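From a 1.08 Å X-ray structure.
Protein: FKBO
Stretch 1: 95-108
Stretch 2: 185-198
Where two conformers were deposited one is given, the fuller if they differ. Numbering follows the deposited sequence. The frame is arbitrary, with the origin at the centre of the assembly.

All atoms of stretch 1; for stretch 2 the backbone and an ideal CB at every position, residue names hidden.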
ATOM      1  N   THR A  95      -0.924 -17.851   7.372  1.00  5.36           N
ATOM      2  CA  THR A  95      -0.511 -19.192   6.981  1.00  5.33           C
ATOM      3  C   THR A  95       0.757 -19.492   7.771  1.00  5.44           C
ATOM      4  O   THR A  95       1.220 -18.654   8.534  1.00  6.33           O
ATOM      5  CB  THR A  95      -0.234 -19.275   5.488  1.00  5.76           C
ATOM      6  OG1 THR A  95       0.914 -18.471   5.188  1.00  6.03           O
ATOM      7  CG2 THR A  95      -1.450 -18.819   4.679  1.00  6.81           C
ATOM      8  N   ASP A  96       1.361 -20.670   7.635  1.00  6.21           N
ATOM      9  CA  ASP A  96       2.610 -20.876   8.343  1.00  7.51           C
ATOM     10  C   ASP A  96       3.704 -19.912   7.887  1.00  6.87           C
ATOM     11  O   ASP A  96       4.560 -19.535   8.704  1.00  8.84           O
ATOM     12  CB  ASP A  96       3.061 -22.326   8.261  1.00 10.08           C
ATOM     13  CG  ASP A  96       2.223 -23.238   9.162  1.00 13.59           C
ATOM     14  OD1 ASP A  96       1.688 -22.774  10.197  1.00 13.30           O
ATOM     15  OD2 ASP A  96       2.111 -24.443   8.863  1.00 18.53           O
ATOM     16  N   ALA A  97       3.641 -19.433   6.641  1.00  6.16           N
ATOM     17  CA  ALA A  97       4.702 -18.588   6.092  1.00  5.82           C
ATOM     18  C   ALA A  97       4.408 -17.088   6.029  1.00  5.37           C
ATOM     19  O   ALA A  97       5.368 -16.300   5.972  1.00  5.57           O
ATOM     20  CB  ALA A  97       5.085 -19.084   4.697  1.00  6.94           C
ATOM     21  N   TYR A  98       3.129 -16.681   6.002  1.00  5.02           N
ATOM     22  CA  TYR A  98       2.781 -15.271   5.792  1.00  5.27           C
ATOM     23  C   TYR A  98       1.629 -14.839   6.695  1.00  5.07           C
ATOM     24  O   TYR A  98       0.830 -15.655   7.156  1.00  6.01           O
ATOM     25  CB  TYR A  98       2.422 -14.991   4.319  1.00  5.83           C
ATOM     26  CG  TYR A  98       3.551 -15.344   3.386  1.00  6.26           C
ATOM     27  CD1 TYR A  98       4.660 -14.496   3.248  1.00  6.43           C
ATOM     28  CD2 TYR A  98       3.550 -16.534   2.659  1.00  7.16           C
ATOM     29  CE1 TYR A  98       5.723 -14.853   2.405  1.00  7.25           C
ATOM     30  CE2 TYR A  98       4.607 -16.877   1.828  1.00  7.65           C
ATOM     31  CZ  TYR A  98       5.677 -16.027   1.693  1.00  7.74           C
ATOM     32  OH  TYR A  98       6.749 -16.336   0.872  1.00  8.92           O
ATOM     33  N   LEU A  99       1.544 -13.530   6.915  1.00  5.45           N
ATOM     34  CA  LEU A  99       0.551 -12.912   7.805  1.00  5.60           C
ATOM     35  C   LEU A  99      -0.064 -11.704   7.082  1.00  5.30           C
ATOM     36  O   LEU A  99       0.653 -10.928   6.438  1.00  5.98           O
ATOM     37  CB  LEU A  99       1.266 -12.435   9.064  1.00  6.75           C
ATOM     38  CG  LEU A  99       0.525 -11.600  10.105  1.00  7.76           C
ATOM     39  CD1 LEU A  99      -0.518 -12.442  10.761  1.00  8.47           C
ATOM     40  CD2 LEU A  99       1.503 -11.016  11.172  1.00  7.93           C
ATOM     41  N   PHE A 100      -1.382 -11.551   7.205  1.00  5.10           N
ATOM     42  CA  PHE A 100      -2.121 -10.378   6.726  1.00  5.31           C
ATOM     43  C   PHE A 100      -2.815  -9.746   7.921  1.00  4.66           C
ATOM     44  O   PHE A 100      -3.459 -10.454   8.679  1.00  5.63           O
ATOM     45  CB  PHE A 100      -3.166 -10.810   5.691  1.00  5.73           C
ATOM     46  CG  PHE A 100      -4.031  -9.692   5.179  1.00  6.79           C
ATOM     47  CD1 PHE A 100      -3.584  -8.857   4.180  1.00  7.24           C
ATOM     48  CD2 PHE A 100      -5.305  -9.488   5.673  1.00 10.03           C
ATOM     49  CE1 PHE A 100      -4.396  -7.826   3.687  1.00  8.03           C
ATOM     50  CE2 PHE A 100      -6.106  -8.458   5.180  1.00 11.19           C
ATOM     51  CZ  PHE A 100      -5.641  -7.634   4.199  1.00  9.23           C
ATOM     52  N   GLY A 101      -2.721  -8.424   8.058  1.00  4.67           N
ATOM     53  CA  GLY A 101      -3.405  -7.728   9.139  1.00  4.83           C
ATOM     54  C   GLY A 101      -3.999  -6.411   8.698  1.00  4.45           C
ATOM     55  O   GLY A 101      -3.542  -5.775   7.732  1.00  4.69           O
ATOM     56  N   VAL A 102      -5.019  -5.980   9.440  1.00  4.86           N
ATOM     57  CA  VAL A 102      -5.714  -4.740   9.191  0.54  5.23           C
ATOM     58  C   VAL A 102      -6.073  -4.103  10.528  1.00  4.64           C
ATOM     59  O   VAL A 102      -6.518  -4.803  11.433  1.00  4.82           O
ATOM     60  CB  VAL A 102      -7.075  -5.097   8.474  0.54  6.27           C
ATOM     61  CG1 VAL A 102      -7.890  -3.854   8.187  0.54  5.87           C
ATOM     62  CG2 VAL A 102      -6.875  -5.953   7.216  0.54  6.34           C
ATOM     63  N   VAL A 103      -5.893  -2.788  10.644  1.00  4.84           N
ATOM     64  CA  VAL A 103      -6.162  -2.087  11.892  1.00  4.77           C
ATOM     65  C   VAL A 103      -6.472  -0.636  11.549  1.00  4.91           C
ATOM     66  O   VAL A 103      -5.987  -0.110  10.546  1.00  5.33           O
ATOM     67  CB  VAL A 103      -4.945  -2.185  12.845  1.00  5.68           C
ATOM     68  CG1 VAL A 103      -3.651  -1.654  12.212  1.00  7.01           C
ATOM     69  CG2 VAL A 103      -5.215  -1.512  14.182  1.00  6.78           C
ATOM     70  N   ARG A 104      -7.297   0.035  12.344  1.00  4.86           N
ATOM     71  CA  ARG A 104      -7.583   1.438  12.086  1.00  5.05           C
ATOM     72  C   ARG A 104      -7.765   2.229  13.361  1.00  5.47           C
ATOM     73  O   ARG A 104      -7.998   1.661  14.436  1.00  7.07           O
ATOM     74  CB  ARG A 104      -8.786   1.562  11.133  1.00  5.80           C
ATOM     75  CG  ARG A 104     -10.120   1.132  11.726  1.00  6.21           C
ATOM     76  CD  ARG A 104     -11.202   0.940  10.673  1.00  6.09           C
ATOM     77  NE  ARG A 104     -11.438   2.195   9.967  1.00  5.40           N
ATOM     78  CZ  ARG A 104     -11.684   2.309   8.665  1.00  4.94           C
ATOM     79  NH1 ARG A 104     -11.858   1.235   7.892  1.00  5.34           N
ATOM     80  NH2 ARG A 104     -11.809   3.519   8.139  1.00  5.18           N
ATOM     81  N   THR A 105      -7.665   3.554  13.224  1.00  5.72           N
ATOM     82  CA  THR A 105      -7.897   4.476  14.314  1.00  5.99           C
ATOM     83  C   THR A 105      -8.875   5.538  13.836  1.00  6.35           C
ATOM     84  O   THR A 105      -8.878   5.908  12.674  1.00  7.61           O
ATOM     85  CB  THR A 105      -6.580   5.060  14.822  1.00  7.27           C
ATOM     86  OG1 THR A 105      -6.831   5.823  16.005  1.00  7.89           O
ATOM     87  CG2 THR A 105      -5.907   5.967  13.778  1.00  8.78           C
ATOM     88  N   GLY A 106      -9.751   5.985  14.725  1.00  6.64           N
ATOM     89  CA  GLY A 106     -10.882   6.806  14.323  1.00  7.16           C
ATOM     90  C   GLY A 106     -10.562   8.214  13.835  1.00  6.70           C
ATOM     91  O   GLY A 106      -9.522   8.799  14.155  1.00  7.14           O
ATOM     92  N   GLU A 107     -11.482   8.761  13.055  1.00  7.35           N
ATOM     93  CA  GLU A 107     -11.477  10.155  12.666  1.00  7.54           C
ATOM     94  C   GLU A 107     -11.234  11.030  13.902  1.00  7.72           C
ATOM     95  O   GLU A 107     -11.878  10.826  14.942  1.00  7.98           O
ATOM     96  CB  GLU A 107     -12.824  10.485  12.006  1.00  7.85           C
ATOM     97  CG  GLU A 107     -12.853  11.870  11.390  1.00  8.06           C
ATOM     98  CD  GLU A 107     -12.055  11.989  10.100  1.00  7.78           C
ATOM     99  OE1 GLU A 107     -11.769  10.961   9.448  1.00  7.13           O
ATOM    100  OE2 GLU A 107     -11.734  13.146   9.726  1.00  8.14           O
ATOM    101  N   SER A 108     -10.319  11.989  13.798  1.00  7.53           N
ATOM    102  CA  SER A 108      -9.894  12.725  14.976  1.00  8.57           C
ATOM    103  C   SER A 108      -9.297  14.062  14.574  1.00  8.04           C
ATOM    104  O   SER A 108      -8.957  14.278  13.409  1.00  8.41           O
ATOM    105  CB  SER A 108      -8.824  11.892  15.683  1.00 10.57           C
ATOM    106  OG  SER A 108      -8.396  12.522  16.881  1.00 12.34           O
ATOM    107  N   UNK A 185     -11.901   9.727   2.240  1.00  5.29           N
ATOM    108  CA  UNK A 185     -12.895  10.785   2.382  1.00  5.91           C
ATOM    109  C   UNK A 185     -13.614  10.748   3.737  1.00  6.33           C
ATOM    110  O   UNK A 185     -14.518  11.547   3.970  1.00  7.64           O
ATOM    111  CB  UNK A 185     -13.921  10.679   1.252  1.00  5.91           C
ATOM    112  N   UNK A 186     -13.195   9.841   4.616  1.00  5.86           N
ATOM    113  CA  UNK A 186     -13.701   9.736   5.966  1.00  5.99           C
ATOM    114  C   UNK A 186     -13.028   8.542   6.602  1.00  5.80           C
ATOM    115  O   UNK A 186     -12.332   7.788   5.936  1.00  6.39           O
ATOM    116  CB  UNK A 186     -15.225   9.607   5.995  1.00  5.99           C
ATOM    117  N   UNK A 187     -13.220   8.365   7.906  1.00  5.85           N
ATOM    118  CA  UNK A 187     -12.797   7.153   8.568  1.00  6.08           C
ATOM    119  C   UNK A 187     -11.403   7.099   9.148  1.00  5.42           C
ATOM    120  O   UNK A 187     -10.822   6.008   9.232  1.00  6.18           O
ATOM    121  CB  UNK A 187     -12.933   5.999   7.573  1.00  6.08           C
ATOM    122  N   UNK A 188     -10.845   8.223   9.587  1.00  5.29           N
ATOM    123  CA  UNK A 188      -9.560   8.164  10.276  1.00  5.71           C
ATOM    124  C   UNK A 188      -8.466   7.527   9.427  1.00  4.76           C
ATOM    125  O   UNK A 188      -8.383   7.738   8.214  1.00  5.45           O
ATOM    126  CB  UNK A 188      -9.709   7.388  11.586  1.00  5.71           C
ATOM    127  N   UNK A 189      -7.600   6.755  10.079  1.00  5.09           N
ATOM    128  CA  UNK A 189      -6.446   6.170   9.412  1.00  4.89           C
ATOM    129  C   UNK A 189      -6.539   4.652   9.509  1.00  4.57           C
ATOM    130  O   UNK A 189      -6.658   4.105  10.596  1.00  5.38           O
ATOM    131  CB  UNK A 189      -5.139   6.679  10.023  1.00  4.89           C
ATOM    132  N   UNK A 190      -6.463   3.991   8.347  1.00  4.69           N
ATOM    133  CA  UNK A 190      -6.496   2.537   8.249  1.00  4.74           C
ATOM    134  C   UNK A 190      -5.143   2.059   7.723  1.00  4.69           C
ATOM    135  O   UNK A 190      -4.643   2.589   6.728  1.00  5.00           O
ATOM    136  CB  UNK A 190      -7.637   2.068   7.344  1.00  4.74           C
ATOM    137  N   UNK A 191      -4.601   1.044   8.389  1.00  4.78           N
ATOM    138  CA  UNK A 191      -3.347   0.413   7.999  1.00  5.09           C
ATOM    139  C   UNK A 191      -3.581  -1.061   7.662  1.00  5.07           C
ATOM    140  O   UNK A 191      -4.223  -1.801   8.424  1.00  5.93           O
ATOM    141  CB  UNK A 191      -2.307   0.551   9.112  1.00  5.09           C
ATOM    142  N   UNK A 192      -3.082  -1.459   6.489  1.00  4.77           N
ATOM    143  CA  UNK A 192      -3.132  -2.838   6.038  1.00  5.04           C
ATOM    144  C   UNK A 192      -1.696  -3.294   5.868  1.00  4.68           C
ATOM    145  O   UNK A 192      -0.871  -2.519   5.392  1.00  4.82           O
ATOM    146  CB  UNK A 192      -3.932  -2.988   4.742  1.00  5.04           C
ATOM    147  N   UNK A 193      -1.385  -4.547   6.199  1.00  4.69           N
ATOM    148  CA  UNK A 193      -0.015  -5.005   6.010  1.00  5.15           C
ATOM    149  C   UNK A 193       0.068  -6.496   5.720  1.00  4.95           C
ATOM    150  O   UNK A 193      -0.813  -7.291   6.118  1.00  4.96           O
ATOM    151  CB  UNK A 193       0.820  -4.676   7.249  1.00  5.15           C
ATOM    152  N   UNK A 194       1.128  -6.844   4.999  1.00  4.47           N
ATOM    153  CA  UNK A 194       1.555  -8.220   4.797  1.00  4.63           C
ATOM    154  C   UNK A 194       2.923  -8.398   5.449  1.00  4.64           C
ATOM    155  O   UNK A 194       3.755  -7.486   5.407  1.00  5.03           O
ATOM    156  CB  UNK A 194       1.601  -8.574   3.309  1.00  4.63           C
ATOM    157  N   UNK A 195       3.158  -9.575   6.027  1.00  4.76           N
ATOM    158  CA  UNK A 195       4.434  -9.875   6.662  1.00  5.27           C
ATOM    159  C   UNK A 195       4.774 -11.351   6.434  1.00  5.21           C
ATOM    160  O   UNK A 195       3.895 -12.172   6.134  1.00  6.12           O
ATOM    161  CB  UNK A 195       4.390  -9.549   8.156  1.00  5.27           C
ATOM    162  N   UNK A 196       6.057 -11.668   6.584  1.00  6.02           N
ATOM    163  CA  UNK A 196       6.586 -13.003   6.359  1.00  5.71           C
ATOM    164  C   UNK A 196       7.280 -13.540   7.594  1.00  5.23           C
ATOM    165  O   UNK A 196       7.982 -12.813   8.316  1.00  5.82           O
ATOM    166  CB  UNK A 196       7.554 -12.999   5.174  1.00  5.71           C
ATOM    167  N   UNK A 197       7.135 -14.855   7.779  1.00  5.41           N
ATOM    168  CA  UNK A 197       7.830 -15.603   8.827  1.00  5.92           C
ATOM    169  C   UNK A 197       9.343 -15.447   8.699  1.00  6.04           C
ATOM    170  O   UNK A 197      10.076 -15.289   9.683  1.00  6.87           O
ATOM    171  CB  UNK A 197       7.447 -17.083   8.769  1.00  5.92           C
ATOM    172  N   UNK A 198       9.836 -15.502   7.474  1.00  6.05           N
ATOM    173  CA  UNK A 198      11.256 -15.420   7.234  1.00  7.43           C
ATOM    174  C   UNK A 198      11.497 -15.396   5.752  1.00  7.23           C
ATOM    175  O   UNK A 198      10.677 -14.896   4.975  1.00  7.91           O
ATOM    176  CB  UNK A 198      12.002 -16.582   7.892  1.00  7.43           C
TER

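Position 185 has a CA-to-CB bond directed away from stretch 1, with none of its atoms within 5.5 Å, so almost any residue would suit; it is His185. The CB site at 186 is 5.1 Å from Glu107 OE1, so stretch 1 leaves room for a side chain, although phi/psi of 177/171 is most comfortable for glycine; it is Gly186.

At 187, phi/psi of 90/30 would jam a CB against the preceding carbonyl O, and the ideal CB lies 2.8 Å from Arg104 NH2, so glycine is indicated. Gly187 O accepts a hydrogen bond from Arg104 NH2 (2.9 Å). Position 188 has positive phi (58°) and its ideal CB would be only 2.0 Å from Thr105 O. Again glycine is indicated: Gly188, whose N donates to Glu107 OE1 (2.9 Å).

From 189 the strand runs antiparallel to 98-105, and its side chains alternate between two faces. The CB at 189 sits 3.9 Å from Thr105 CG2, suiting a beta-branched or other apolar residue; it is Ile189, whose N and O pair with Thr105. At 190, CB is 4.0 Å from Arg104 CB, on the face where the guanidinium lies; a small polar group or a flat side chain could fit. Thr190 places OG1 over one guanidinium face, 3.0 Å from Arg104 CZ, but the angles are too poor for hydrogen bonds.

Position 191 lies beside Val103, favouring a modest apolar side chain: Cys191, with CB 4.0 Å from Val103 CG1. At 192, CB is 5.0 Å from Phe100 CE1 and 4.9 Å from Val102 CG2, so Val, Ile or Leu would suit; Val192 brings CG1 to 3.5 Å from Phe100 CE1.

Opposite 193 stands Gly101, which leaves open space, suiting a large or aromatic residue. Phe193 (chi1 64°, p) lays its ring over Gly101, with Gly101 CA 3.9 Å from the centroid of the Phe193 ring; an ideal CB on Gly101 would be 2.3 Å from Phe193 CZ.

At 194, CB is 5.3 Å from Phe100 CD1, within reach of a longer apolar chain: Leu194, CD2 3.8 Å from Phe100 CD1. At 195, facing Leu99, small or medium apolar groups are plausible; Ala195 CB lies 4.3 Å from Leu99 CB. At 196, CB is already 3.8 Å from Tyr98 CD1, so a small apolar residue is enough to make contact, though a larger one turned off the ring is not excluded; it is Ala196.

Position 197 points toward Ala97 O, and a long polar chain could extend past it. Arg197 spreads its guanidinium over Asp96 O and Ala97 CA, while its N donates to Ala97 O (2.9 Å). At 198 the ideal CB finds nothing of stretch 1 within 5.5 Å, so many residues would fit; it is Gly198.

Stretch 2, residues 185-198: HGGGITCVFLAARG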
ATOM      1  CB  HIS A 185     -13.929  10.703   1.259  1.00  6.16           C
ATOM      2  CG  HIS A 185     -13.325  10.809  -0.107  1.00  6.25           C
ATOM      3  ND1 HIS A 185     -13.073  12.020  -0.714  1.00  7.39           N
ATOM      4  CD2 HIS A 185     -12.870   9.852  -0.956  1.00  6.22           C
ATOM      5  CE1 HIS A 185     -12.509  11.797  -1.894  1.00  7.14           C
ATOM      6  NE2 HIS A 185     -12.367  10.494  -2.058  1.00  6.50           N
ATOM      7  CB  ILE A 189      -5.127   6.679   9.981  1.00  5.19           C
ATOM      8  CG1 ILE A 189      -5.033   8.210   9.811  1.00  5.88           C
ATOM      9  CG2 ILE A 189      -3.945   5.984   9.285  1.00  6.35           C
ATOM     10  CD1 ILE A 189      -3.748   8.838  10.284  1.00  6.68           C
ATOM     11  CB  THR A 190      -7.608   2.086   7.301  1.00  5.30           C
ATOM     12  OG1 THR A 190      -8.865   2.598   7.739  1.00  5.23           O
ATOM     13  CG2 THR A 190      -7.716   0.568   7.199  1.00  5.72           C
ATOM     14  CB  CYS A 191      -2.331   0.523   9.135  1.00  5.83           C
ATOM     15  SG  CYS A 191      -0.740  -0.319   8.839  1.00  8.34           S
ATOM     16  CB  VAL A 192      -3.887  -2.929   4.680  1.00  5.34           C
ATOM     17  CG1 VAL A 192      -3.994  -4.360   4.182  1.00  5.88           C
ATOM     18  CG2 VAL A 192      -5.247  -2.263   4.762  1.00  5.82           C
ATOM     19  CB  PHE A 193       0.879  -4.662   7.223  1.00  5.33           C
ATOM     20  CG  PHE A 193       0.463  -5.352   8.491  1.00  6.25           C
ATOM     21  CD1 PHE A 193      -0.522  -4.797   9.306  1.00  7.57           C
ATOM     22  CD2 PHE A 193       1.047  -6.558   8.867  1.00  7.54           C
ATOM     23  CE1 PHE A 193      -0.920  -5.435  10.467  1.00  8.60           C
ATOM     24  CE2 PHE A 193       0.656  -7.197  10.028  1.00  9.32           C
ATOM     25  CZ  PHE A 193      -0.337  -6.630  10.823  1.00  9.35           C
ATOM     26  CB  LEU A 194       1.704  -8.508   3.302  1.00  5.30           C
ATOM     27  CG  LEU A 194       0.401  -8.646   2.523  1.00  6.86           C
ATOM     28  CD1 LEU A 194       0.671  -8.493   1.027  1.00  7.11           C
ATOM     29  CD2 LEU A 194      -0.255  -9.999   2.805  1.00  7.66           C
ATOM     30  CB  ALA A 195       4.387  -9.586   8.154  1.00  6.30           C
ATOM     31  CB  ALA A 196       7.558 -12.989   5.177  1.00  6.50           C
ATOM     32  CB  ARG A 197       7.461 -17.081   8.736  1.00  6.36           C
ATOM     33  CG  ARG A 197       8.298 -17.971   9.653  1.00  7.69           C
ATOM     34  CD  ARG A 197       7.925 -19.442   9.592  1.00  8.36           C
ATOM     35  NE  ARG A 197       8.001 -19.995   8.246  1.00  8.88           N
ATOM     36  CZ  ARG A 197       7.553 -21.189   7.895  1.00 10.71           C
ATOM     37  NH1 ARG A 197       6.989 -22.012   8.781  1.00 10.41           N
ATOM     38  NH2 ARG A 197       7.661 -21.542   6.625  1.00 13.37           N
TER
HETATM   39  O   HOH W   1       8.051 -16.650   5.095  1.00  7.21           O
HETATM   40  O   HOH W   2       9.019 -16.341   2.459  1.00  9.79           O
HETATM   41  O   HOH W   3     -11.669   5.096   5.371  1.00  5.62           O
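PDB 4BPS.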